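PDB 3DM5: signal recognition 54 kDa protein, which is a protein subunit of the archaeal signal recognition particle, combining a helical bundle, a P-loop NTPase-type domain and a helical signal-peptide-binding domain. Local coordinates for residues T383-L388 against Y395-R400; I320-R325 against L330-A335; E203-S208 against K236-I241. All coordinates share one frame; numbering follows the deposited sequence.

Contact 1 (T383-L388 against Y395-R400)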
loop_
_atom_site.group_PDB
_atom_site.type_symbol
_atom_site.label_atom_id
_atom_site.label_comp_id
_atom_site.label_asym_id
_atom_site.label_seq_id
_atom_site.Cartn_x
_atom_site.Cartn_y
_atom_site.Cartn_z
ATOM N N THR A 383 0.280 -37.131 -17.763
ATOM C CA THR A 383 -0.483 -35.991 -18.221
ATOM C C THR A 383 -1.676 -35.800 -17.306
ATOM O O THR A 383 -1.938 -36.628 -16.431
ATOM C CB THR A 383 -0.972 -36.163 -19.668
ATOM O OG1 THR A 383 -1.890 -37.268 -19.758
ATOM C CG2 THR A 383 0.209 -36.397 -20.578
ATOM N N GLU A 384 -2.391 -34.703 -17.513
ATOM C CA GLU A 384 -3.553 -34.373 -16.703
ATOM C C GLU A 384 -4.587 -35.467 -16.853
ATOM O O GLU A 384 -5.092 -35.992 -15.863
ATOM C CB GLU A 384 -4.137 -33.012 -17.131
ATOM C CG GLU A 384 -4.806 -32.236 -16.024
ATOM C CD GLU A 384 -3.898 -31.962 -14.819
ATOM O OE1 GLU A 384 -2.651 -32.011 -14.937
ATOM O OE2 GLU A 384 -4.452 -31.684 -13.736
ATOM N N GLU A 385 -4.883 -35.821 -18.100
ATOM C CA GLU A 385 -5.942 -36.790 -18.385
ATOM C C GLU A 385 -5.641 -38.143 -17.754
ATOM O O GLU A 385 -6.555 -38.862 -17.363
ATOM C CB GLU A 385 -6.135 -36.963 -19.888
ATOM C CG GLU A 385 -4.941 -37.587 -20.570
ATOM C CD GLU A 385 -5.202 -37.900 -22.022
ATOM O OE1 GLU A 385 -6.384 -38.169 -22.364
ATOM O OE2 GLU A 385 -4.217 -37.876 -22.805
ATOM N N GLU A 386 -4.359 -38.484 -17.674
ATOM C CA GLU A 386 -3.911 -39.694 -16.984
ATOM C C GLU A 386 -4.095 -39.590 -15.476
ATOM O O GLU A 386 -4.647 -40.486 -14.857
ATOM C CB GLU A 386 -2.449 -40.025 -17.328
ATOM C CG GLU A 386 -2.248 -40.420 -18.789
ATOM C CD GLU A 386 -0.779 -40.504 -19.181
ATOM O OE1 GLU A 386 0.059 -39.915 -18.466
ATOM O OE2 GLU A 386 -0.461 -41.152 -20.209
ATOM N N LEU A 387 -3.632 -38.493 -14.884
ATOM C CA LEU A 387 -3.822 -38.284 -13.452
ATOM C C LEU A 387 -5.305 -38.287 -13.074
ATOM O O LEU A 387 -5.682 -38.718 -11.981
ATOM C CB LEU A 387 -3.135 -36.996 -12.991
ATOM C CG LEU A 387 -1.624 -36.956 -13.211
ATOM C CD1 LEU A 387 -1.112 -35.566 -12.940
ATOM C CD2 LEU A 387 -0.927 -37.955 -12.326
ATOM N N LEU A 388 -6.153 -37.833 -13.985
ATOM C CA LEU A 388 -7.568 -37.695 -13.656
ATOM C C LEU A 388 -8.371 -38.955 -13.977
ATOM O O LEU A 388 -9.416 -39.203 -13.377
ATOM C CB LEU A 388 -8.166 -36.450 -14.327
ATOM C CG LEU A 388 -7.538 -35.144 -13.828
ATOM C CD1 LEU A 388 -8.090 -33.917 -14.539
ATOM C CD2 LEU A 388 -7.741 -35.030 -12.330
ATOM N N TYR A 395 -0.701 -49.836 -21.883
ATOM C CA TYR A 395 0.702 -50.215 -21.758
ATOM C C TYR A 395 1.677 -49.269 -22.458
ATOM O O TYR A 395 2.737 -48.972 -21.908
ATOM C CB TYR A 395 0.978 -51.673 -22.164
ATOM C CG TYR A 395 2.407 -52.063 -21.851
ATOM C CD1 TYR A 395 2.830 -52.206 -20.533
ATOM C CD2 TYR A 395 3.348 -52.239 -22.864
ATOM C CE1 TYR A 395 4.145 -52.534 -20.229
ATOM C CE2 TYR A 395 4.668 -52.568 -22.568
ATOM C CZ TYR A 395 5.057 -52.714 -21.245
ATOM O OH TYR A 395 6.356 -53.041 -20.921
ATOM N N SER A 396 1.344 -48.795 -23.656
ATOM C CA SER A 396 2.257 -47.890 -24.363
ATOM C C SER A 396 2.421 -46.584 -23.583
ATOM O O SER A 396 3.498 -45.978 -23.579
ATOM C CB SER A 396 1.795 -47.617 -25.796
ATOM O OG SER A 396 0.445 -47.203 -25.812
ATOM N N ARG A 397 1.346 -46.172 -22.915
ATOM C CA ARG A 397 1.373 -45.020 -22.026
ATOM C C ARG A 397 2.358 -45.242 -20.886
ATOM O O ARG A 397 3.171 -44.367 -20.568
ATOM C CB ARG A 397 -0.021 -44.760 -21.465
ATOM C CG ARG A 397 -0.959 -44.054 -22.430
ATOM C CD ARG A 397 -2.281 -43.765 -21.749
ATOM N NE ARG A 397 -2.790 -42.441 -22.093
ATOM C CZ ARG A 397 -3.407 -42.156 -23.231
ATOM N NH1 ARG A 397 -3.590 -43.105 -24.141
ATOM N NH2 ARG A 397 -3.844 -40.927 -23.459
ATOM N N ILE A 398 2.284 -46.423 -20.279
ATOM C CA ILE A 398 3.198 -46.794 -19.205
ATOM C C ILE A 398 4.655 -46.726 -19.646
ATOM O O ILE A 398 5.526 -46.291 -18.896
ATOM C CB ILE A 398 2.903 -48.205 -18.681
ATOM C CG1 ILE A 398 1.583 -48.217 -17.915
ATOM C CG2 ILE A 398 4.030 -48.681 -17.779
ATOM C CD1 ILE A 398 1.357 -49.478 -17.134
ATOM N N LYS A 399 4.926 -47.163 -20.867
ATOM C CA LYS A 399 6.289 -47.132 -21.366
ATOM C C LYS A 399 6.706 -45.682 -21.654
ATOM O O LYS A 399 7.887 -45.343 -21.550
ATOM C CB LYS A 399 6.449 -48.052 -22.584
ATOM N N ARG A 400 5.738 -44.821 -21.988
ATOM C CA ARG A 400 6.017 -43.385 -22.135
ATOM C C ARG A 400 6.286 -42.765 -20.757
ATOM O O ARG A 400 7.293 -42.076 -20.537
ATOM C CB ARG A 400 4.861 -42.643 -22.827
ATOM C CG ARG A 400 5.224 -41.191 -23.246
ATOM C CD ARG A 400 4.041 -40.181 -23.235
ATOM N NE ARG A 400 3.648 -39.774 -21.884
ATOM C CZ ARG A 400 2.464 -40.036 -21.327
ATOM N NH1 ARG A 400 1.538 -40.693 -22.009
ATOM N NH2 ARG A 400 2.197 -39.639 -20.084
#
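Glu-386 and Arg-400 carry the main ionic link between helix 384-388 and helix 395-405. The guanidinium grips the carboxylate end-on with two nitrogens: NH2 of Arg-400 gives a hydrogen bond of 2.7 Å to OE1 of Glu-386, and NH1 bonds OE2 in the same way. Both oxygens are met on their syn side, and the two planes lie only 19° apart. With CG beside the backbone N (chi1 -67°) and an extended chain, Glu-386 meets Arg-400, coming from the opposite direction, between segment axes 12.8 Å apart, a span that calls for two long side chains.

Weaker ionic bonds widen this into a salt-bridge network. Arg-397 NE lies 3.3 Å from Glu-386 OE2, while its NH2 lies 3.1 Å from Glu-385 OE2, which sits at the guanidinium edge. The second subunit has a share in it: its Ile-96 N donates to Glu-385 OE2, its Ile-96 O accepts from Arg-397 NH2, and its Arg-127 O accepts from Arg-400 NE.

A capping box ties the same carboxylate to the start of its own helix. Thr-383 N donates to Glu-386 OE1 at 2.9 Å from above the carboxylate plane, and the return bond from Glu-386 N to Thr-383 OG1 is weak. Threonine suits the N-cap, its short hydroxyl chain able to accept from a first-turn amide. Nonpolar contact is slight: Thr-383 CG2 rests over one face of the Arg-400 guanidinium.

Glu-386 is thus both cap and ion-pair partner. Two arginines and a backbone N-H held around its buried carboxylate would probably stabilise the negative charge.

Contact 2 (I320-R325 against L330-A335)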
loop_
_atom_site.group_PDB
_atom_site.type_symbol
_atom_site.label_atom_id
_atom_site.label_comp_id
_atom_site.label_asym_id
_atom_site.label_seq_id
_atom_site.Cartn_x
_atom_site.Cartn_y
_atom_site.Cartn_z
ATOM N N ILE A 320 -13.858 -37.287 0.388
ATOM C CA ILE A 320 -13.899 -38.693 0.737
ATOM C C ILE A 320 -15.151 -39.403 0.211
ATOM O O ILE A 320 -15.062 -40.519 -0.291
ATOM C CB ILE A 320 -13.790 -38.856 2.260
ATOM C CG1 ILE A 320 -12.365 -38.509 2.715
ATOM C CG2 ILE A 320 -14.176 -40.262 2.680
ATOM C CD1 ILE A 320 -12.256 -38.030 4.161
ATOM N N GLU A 321 -16.309 -38.761 0.309
ATOM C CA GLU A 321 -17.526 -39.371 -0.220
ATOM C C GLU A 321 -17.401 -39.627 -1.712
ATOM O O GLU A 321 -18.011 -40.557 -2.242
ATOM C CB GLU A 321 -18.763 -38.528 0.091
ATOM C CG GLU A 321 -19.243 -38.697 1.520
ATOM C CD GLU A 321 -20.435 -37.827 1.846
ATOM O OE1 GLU A 321 -20.282 -36.586 1.837
ATOM O OE2 GLU A 321 -21.518 -38.388 2.123
ATOM N N ARG A 322 -16.600 -38.803 -2.382
ATOM C CA ARG A 322 -16.287 -39.009 -3.796
ATOM C C ARG A 322 -15.442 -40.268 -3.965
ATOM O O ARG A 322 -15.602 -41.004 -4.944
ATOM C CB ARG A 322 -15.522 -37.821 -4.388
ATOM C CG ARG A 322 -16.378 -36.643 -4.860
ATOM C CD ARG A 322 -15.506 -35.633 -5.623
ATOM N NE ARG A 322 -14.295 -35.269 -4.878
ATOM C CZ ARG A 322 -13.094 -35.837 -5.048
ATOM N NH1 ARG A 322 -12.924 -36.804 -5.948
ATOM N NH2 ARG A 322 -12.057 -35.436 -4.318
ATOM N N PHE A 323 -14.536 -40.510 -3.020
ATOM C CA PHE A 323 -13.683 -41.691 -3.083
ATOM C C PHE A 323 -14.519 -42.955 -2.915
ATOM O O PHE A 323 -14.274 -43.964 -3.579
ATOM C CB PHE A 323 -12.595 -41.651 -2.006
ATOM C CG PHE A 323 -11.682 -40.455 -2.098
ATOM C CD1 PHE A 323 -11.664 -39.658 -3.231
ATOM C CD2 PHE A 323 -10.819 -40.143 -1.052
ATOM C CE1 PHE A 323 -10.818 -38.561 -3.309
ATOM C CE2 PHE A 323 -9.969 -39.057 -1.130
ATOM C CZ PHE A 323 -9.973 -38.263 -2.262
ATOM N N LEU A 324 -15.508 -42.885 -2.023
ATOM C CA LEU A 324 -16.374 -44.022 -1.717
ATOM C C LEU A 324 -17.104 -44.510 -2.955
ATOM O O LEU A 324 -17.317 -45.708 -3.130
ATOM C CB LEU A 324 -17.381 -43.658 -0.625
ATOM C CG LEU A 324 -16.759 -43.186 0.692
ATOM C CD1 LEU A 324 -17.798 -43.145 1.807
ATOM C CD2 LEU A 324 -15.572 -44.062 1.082
ATOM N N ARG A 325 -17.488 -43.572 -3.813
ATOM C CA ARG A 325 -18.145 -43.912 -5.066
ATOM C C ARG A 325 -17.103 -44.198 -6.146
ATOM O O ARG A 325 -17.416 -44.249 -7.340
ATOM C CB ARG A 325 -19.089 -42.785 -5.494
ATOM C CG ARG A 325 -19.978 -42.281 -4.368
ATOM C CD ARG A 325 -20.861 -41.123 -4.807
ATOM N NE ARG A 325 -21.515 -40.489 -3.662
ATOM C CZ ARG A 325 -21.078 -39.384 -3.056
ATOM N NH1 ARG A 325 -19.984 -38.764 -3.489
ATOM N NH2 ARG A 325 -21.743 -38.892 -2.015
ATOM N N LEU A 330 -5.392 -40.249 -9.379
ATOM C CA LEU A 330 -3.958 -40.203 -9.138
ATOM C C LEU A 330 -3.566 -38.890 -8.493
ATOM O O LEU A 330 -2.542 -38.802 -7.821
ATOM C CB LEU A 330 -3.200 -40.395 -10.449
ATOM C CG LEU A 330 -2.854 -41.848 -10.763
ATOM C CD1 LEU A 330 -3.055 -42.136 -12.235
ATOM C CD2 LEU A 330 -1.427 -42.120 -10.342
ATOM N N LYS A 331 -4.390 -37.872 -8.707
ATOM C CA LYS A 331 -4.167 -36.576 -8.090
ATOM C C LYS A 331 -4.508 -36.670 -6.605
ATOM O O LYS A 331 -3.745 -36.223 -5.752
ATOM C CB LYS A 331 -5.031 -35.513 -8.765
ATOM C CG LYS A 331 -4.314 -34.199 -9.026
ATOM C CD LYS A 331 -3.890 -34.058 -10.484
ATOM C CE LYS A 331 -4.934 -33.298 -11.294
ATOM N NZ LYS A 331 -4.757 -31.822 -11.199
ATOM N N ASP A 332 -5.661 -37.265 -6.308
ATOM C CA ASP A 332 -6.064 -37.538 -4.929
ATOM C C ASP A 332 -5.014 -38.339 -4.139
ATOM O O ASP A 332 -4.750 -38.038 -2.974
ATOM C CB ASP A 332 -7.398 -38.271 -4.914
ATOM C CG ASP A 332 -8.542 -37.407 -5.401
ATOM O OD1 ASP A 332 -9.396 -37.907 -6.168
ATOM O OD2 ASP A 332 -8.589 -36.220 -5.017
ATOM N N MET A 333 -4.423 -39.352 -4.771
ATOM C CA MET A 333 -3.369 -40.151 -4.150
ATOM C C MET A 333 -2.071 -39.349 -3.991
ATOM O O MET A 333 -1.498 -39.282 -2.902
ATOM C CB MET A 333 -3.110 -41.422 -4.963
ATOM C CG MET A 333 -2.166 -42.410 -4.287
ATOM S SD MET A 333 -1.359 -43.559 -5.428
ATOM C CE MET A 333 -0.145 -42.487 -6.186
ATOM N N TYR A 334 -1.618 -38.754 -5.092
ATOM C CA TYR A 334 -0.485 -37.823 -5.093
ATOM C C TYR A 334 -0.502 -36.946 -3.858
ATOM O O TYR A 334 0.540 -36.686 -3.264
ATOM C CB TYR A 334 -0.554 -36.935 -6.341
ATOM C CG TYR A 334 0.671 -36.081 -6.625
ATOM C CD1 TYR A 334 1.362 -36.202 -7.828
ATOM C CD2 TYR A 334 1.121 -35.138 -5.709
ATOM C CE1 TYR A 334 2.473 -35.420 -8.107
ATOM C CE2 TYR A 334 2.235 -34.351 -5.980
ATOM C CZ TYR A 334 2.905 -34.498 -7.182
ATOM O OH TYR A 334 4.008 -33.724 -7.461
ATOM N N ALA A 335 -1.698 -36.492 -3.490
ATOM C CA ALA A 335 -1.899 -35.602 -2.352
ATOM C C ALA A 335 -1.893 -36.345 -1.016
ATOM O O ALA A 335 -1.204 -35.943 -0.082
ATOM C CB ALA A 335 -3.190 -34.822 -2.520
#
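Phe-323 and Arg-322 both approach Asp-332 across a helix-loop-helix, in which helix 313-324 ends, a short loop follows, and helix 330-341, part of the signal-peptide-binding domain, begins. The backbones stay well apart, with CA of Phe-323 and CA of Asp-332 8.9 Å from each other, so side chains alone bridge the gap.

The guanidinium of Arg-322 presents its edge to the carboxylate, their planes turned 31° apart. NH2 of Arg-322 lies 3.6 Å from OD2 of Asp-332, a long salt bridge without a hydrogen bond. A bend at chi3 (-50°) turns the arginine's end toward the aspartate. This attraction is loose, and the carboxylate has stronger partners: Arg-288 of the second subunit forms a salt bridge with OD2, and the backbone N of Thr-329 donates to OD1. Aspartate suits this position in the first turn of helix 330-341, where a short acid can fold back on the amide before the helix and its charge should be favoured by the helix N-terminus.

Phe-323 meets Asp-332 through its ring atoms CE1 and CZ. The ring and carboxylate planes are inclined at 57°, and the approach is oblique. A flat, buried aromatic can serve two neighbourhoods here: CE1 and CZ reach Asp-332, while the ring packs edge-to-face with Phe-328 and also meets Phe-426, tying helix 313-324 to the loop that follows it and to helix 409-427. Asp-332 therefore stands where a polar patch adjoins an aromatic one.

At that boundary, CE1 of Phe-323 lies 3.3 Å from OD1 of Asp-332, and the neighbouring ring atom CZ of Phe-323 lies 3.7 Å from CB of Asp-332.

Contact 3 (E203-S208 against K236-I241). With SO4 (sulfate ion), chain H.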
loop_
_atom_site.group_PDB
_atom_site.type_symbol
_atom_site.label_atom_id
_atom_site.label_comp_id
_atom_site.label_asym_id
_atom_site.label_seq_id
_atom_site.Cartn_x
_atom_site.Cartn_y
_atom_site.Cartn_z
ATOM N N GLU A 203 9.059 25.170 35.184
ATOM C CA GLU A 203 7.832 24.983 35.934
ATOM C C GLU A 203 7.742 23.592 36.554
ATOM O O GLU A 203 7.109 23.420 37.599
ATOM C CB GLU A 203 6.598 25.263 35.068
ATOM N N MET A 204 8.366 22.591 35.937
ATOM C CA MET A 204 8.318 21.274 36.563
ATOM C C MET A 204 9.300 21.188 37.727
ATOM O O MET A 204 9.000 20.554 38.739
ATOM C CB MET A 204 8.516 20.117 35.578
ATOM C CG MET A 204 9.953 19.837 35.257
ATOM S SD MET A 204 10.313 18.087 35.278
ATOM C CE MET A 204 10.871 17.879 36.963
ATOM N N LYS A 205 10.456 21.839 37.593
ATOM C CA LYS A 205 11.437 21.852 38.674
ATOM C C LYS A 205 10.819 22.513 39.903
ATOM O O LYS A 205 10.915 21.987 41.014
ATOM C CB LYS A 205 12.755 22.509 38.251
ATOM C CG LYS A 205 13.427 21.799 37.089
ATOM C CD LYS A 205 14.945 21.891 37.111
ATOM C CE LYS A 205 15.451 23.033 36.242
ATOM N NZ LYS A 205 16.792 22.737 35.636
ATOM N N GLN A 206 10.122 23.627 39.686
ATOM C CA GLN A 206 9.422 24.312 40.765
ATOM C C GLN A 206 8.320 23.500 41.418
ATOM O O GLN A 206 8.353 23.337 42.633
ATOM C CB GLN A 206 8.906 25.661 40.304
ATOM C CG GLN A 206 10.046 26.606 40.001
ATOM C CD GLN A 206 9.601 27.897 39.355
ATOM O OE1 GLN A 206 8.410 28.166 39.212
ATOM N NE2 GLN A 206 10.568 28.707 38.954
ATOM N N ILE A 207 7.357 22.991 40.640
ATOM C CA ILE A 207 6.297 22.126 41.193
ATOM C C ILE A 207 6.839 20.879 41.891
ATOM O O ILE A 207 6.291 20.435 42.889
ATOM C CB ILE A 207 5.302 21.625 40.126
ATOM C CG1 ILE A 207 4.799 22.769 39.265
ATOM C CG2 ILE A 207 4.099 20.958 40.779
ATOM C CD1 ILE A 207 3.803 22.344 38.215
ATOM N N SER A 208 7.906 20.304 41.354
ATOM C CA SER A 208 8.519 19.134 41.964
ATOM C C SER A 208 9.177 19.467 43.319
ATOM O O SER A 208 9.224 18.627 44.232
ATOM C CB SER A 208 9.546 18.511 41.005
ATOM O OG SER A 208 10.278 17.451 41.607
ATOM N N LYS A 236 15.114 14.294 31.326
ATOM C CA LYS A 236 15.923 13.406 32.153
ATOM C C LYS A 236 17.063 14.141 32.854
ATOM O O LYS A 236 17.621 13.652 33.840
ATOM C CB LYS A 236 16.509 12.276 31.305
ATOM C CG LYS A 236 17.276 11.243 32.107
ATOM C CD LYS A 236 18.210 10.396 31.234
ATOM C CE LYS A 236 19.159 9.600 32.126
ATOM N NZ LYS A 236 19.942 8.559 31.412
ATOM N N GLU A 237 17.409 15.311 32.328
ATOM C CA GLU A 237 18.484 16.121 32.878
ATOM C C GLU A 237 17.968 17.136 33.910
ATOM O O GLU A 237 18.735 17.640 34.711
ATOM C CB GLU A 237 19.230 16.835 31.754
ATOM C CG GLU A 237 20.266 15.940 31.005
ATOM C CD GLU A 237 20.753 16.565 29.677
ATOM O OE1 GLU A 237 20.158 17.575 29.210
ATOM O OE2 GLU A 237 21.727 16.036 29.095
ATOM N N ALA A 238 16.672 17.419 33.892
ATOM C CA ALA A 238 16.050 18.350 34.836
ATOM C C ALA A 238 15.447 17.670 36.059
ATOM O O ALA A 238 14.767 18.308 36.846
ATOM C CB ALA A 238 14.970 19.198 34.125
ATOM N N THR A 239 15.685 16.376 36.207
ATOM C CA THR A 239 15.097 15.629 37.302
ATOM C C THR A 239 15.799 14.306 37.522
ATOM O O THR A 239 16.011 13.536 36.596
ATOM C CB THR A 239 13.605 15.355 37.092
ATOM O OG1 THR A 239 13.160 14.444 38.102
ATOM C CG2 THR A 239 13.356 14.735 35.725
ATOM N N PRO A 240 16.190 14.053 38.761
ATOM C CA PRO A 240 16.867 12.804 39.105
ATOM C C PRO A 240 15.852 11.689 39.286
ATOM O O PRO A 240 16.253 10.535 39.446
ATOM C CB PRO A 240 17.522 13.136 40.445
ATOM C CG PRO A 240 16.539 14.157 41.050
ATOM C CD PRO A 240 16.236 15.027 39.866
ATOM N N ILE A 241 14.561 12.016 39.262
ATOM C CA ILE A 241 13.533 10.988 39.447
ATOM C C ILE A 241 12.520 10.901 38.288
ATOM O O ILE A 241 11.293 10.803 38.520
ATOM C CB ILE A 241 12.759 11.171 40.793
ATOM C CG1 ILE A 241 12.356 12.630 41.003
ATOM C CG2 ILE A 241 13.583 10.704 41.966
ATOM C CD1 ILE A 241 11.208 12.776 41.997
HETATM S S SO4 H . 18.758 24.420 38.430
HETATM O O1 SO4 H . 18.581 23.951 39.800
HETATM O O2 SO4 H . 19.215 23.308 37.594
HETATM O O3 SO4 H . 17.479 24.938 37.935
HETATM O O4 SO4 H . 19.771 25.476 38.396
HETATM O O HOH W 1 12.382 16.328 40.285
#
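In the P-loop NTPase-type domain, strand 215-221, helix 228-237 and parallel strand 242-247 form a beta-alpha-beta crossover; the turn from its helix into the second strand presents Ala-238 and Thr-239 to Met-204 and Lys-205 of helix 198-211. Met-204 supplies the buried part: its CE lies 3.7 Å from CB of Thr-239. Its bent, flexible chain suits the seam, since it also packs on Val-106 and Val-216 of the sheet. Lys-205 runs its aliphatic part past the turn: its CD lies 3.6 Å from the carbonyl O of Ala-238 and also touches CB, a small methyl that allows the chain to pass close. The amine continues outward to a sulfate ion, probably from the crystallisation liquor, where NZ of Lys-205 donates a hydrogen bond of 3.2 Å to sulfate O2.

Thr-239 shapes the turn itself. Its chi1 (171°) sets OG1 of Thr-239 beside the carbonyl carbon, on the side running on to Ile-241, whose N donates to it at 3.0 Å in an ST turn. One water links the segments, 2.7 Å from Ser-208 OG and 3.0 Å from Thr-239 OG1.

No charge is paired across the contact, which rests on packing and a water shared by two hydroxyls.

In the fold
Contacts 1 and 2 are neighbours, their centres 18 Å apart. Helix 384-388 of contact 1 packs on helix 330-341 of contact 2, and a salt bridge from Glu-384 to Lys-331 joins them. Both are largely buried and charged, and both reach the second subunit, but contact 1 is a hydrogen-bonded ionic network, whereas contact 2 has one long ion pair beside an aromatic cluster. Contact 3 lies on the opposite side of the chain's centre, about 84 Å from contact 1 between centres. Partly buried and touched by no other chain of the assembly, it relies on aliphatic packing and water in the helical layer over the central strands 101-106 and 215-221.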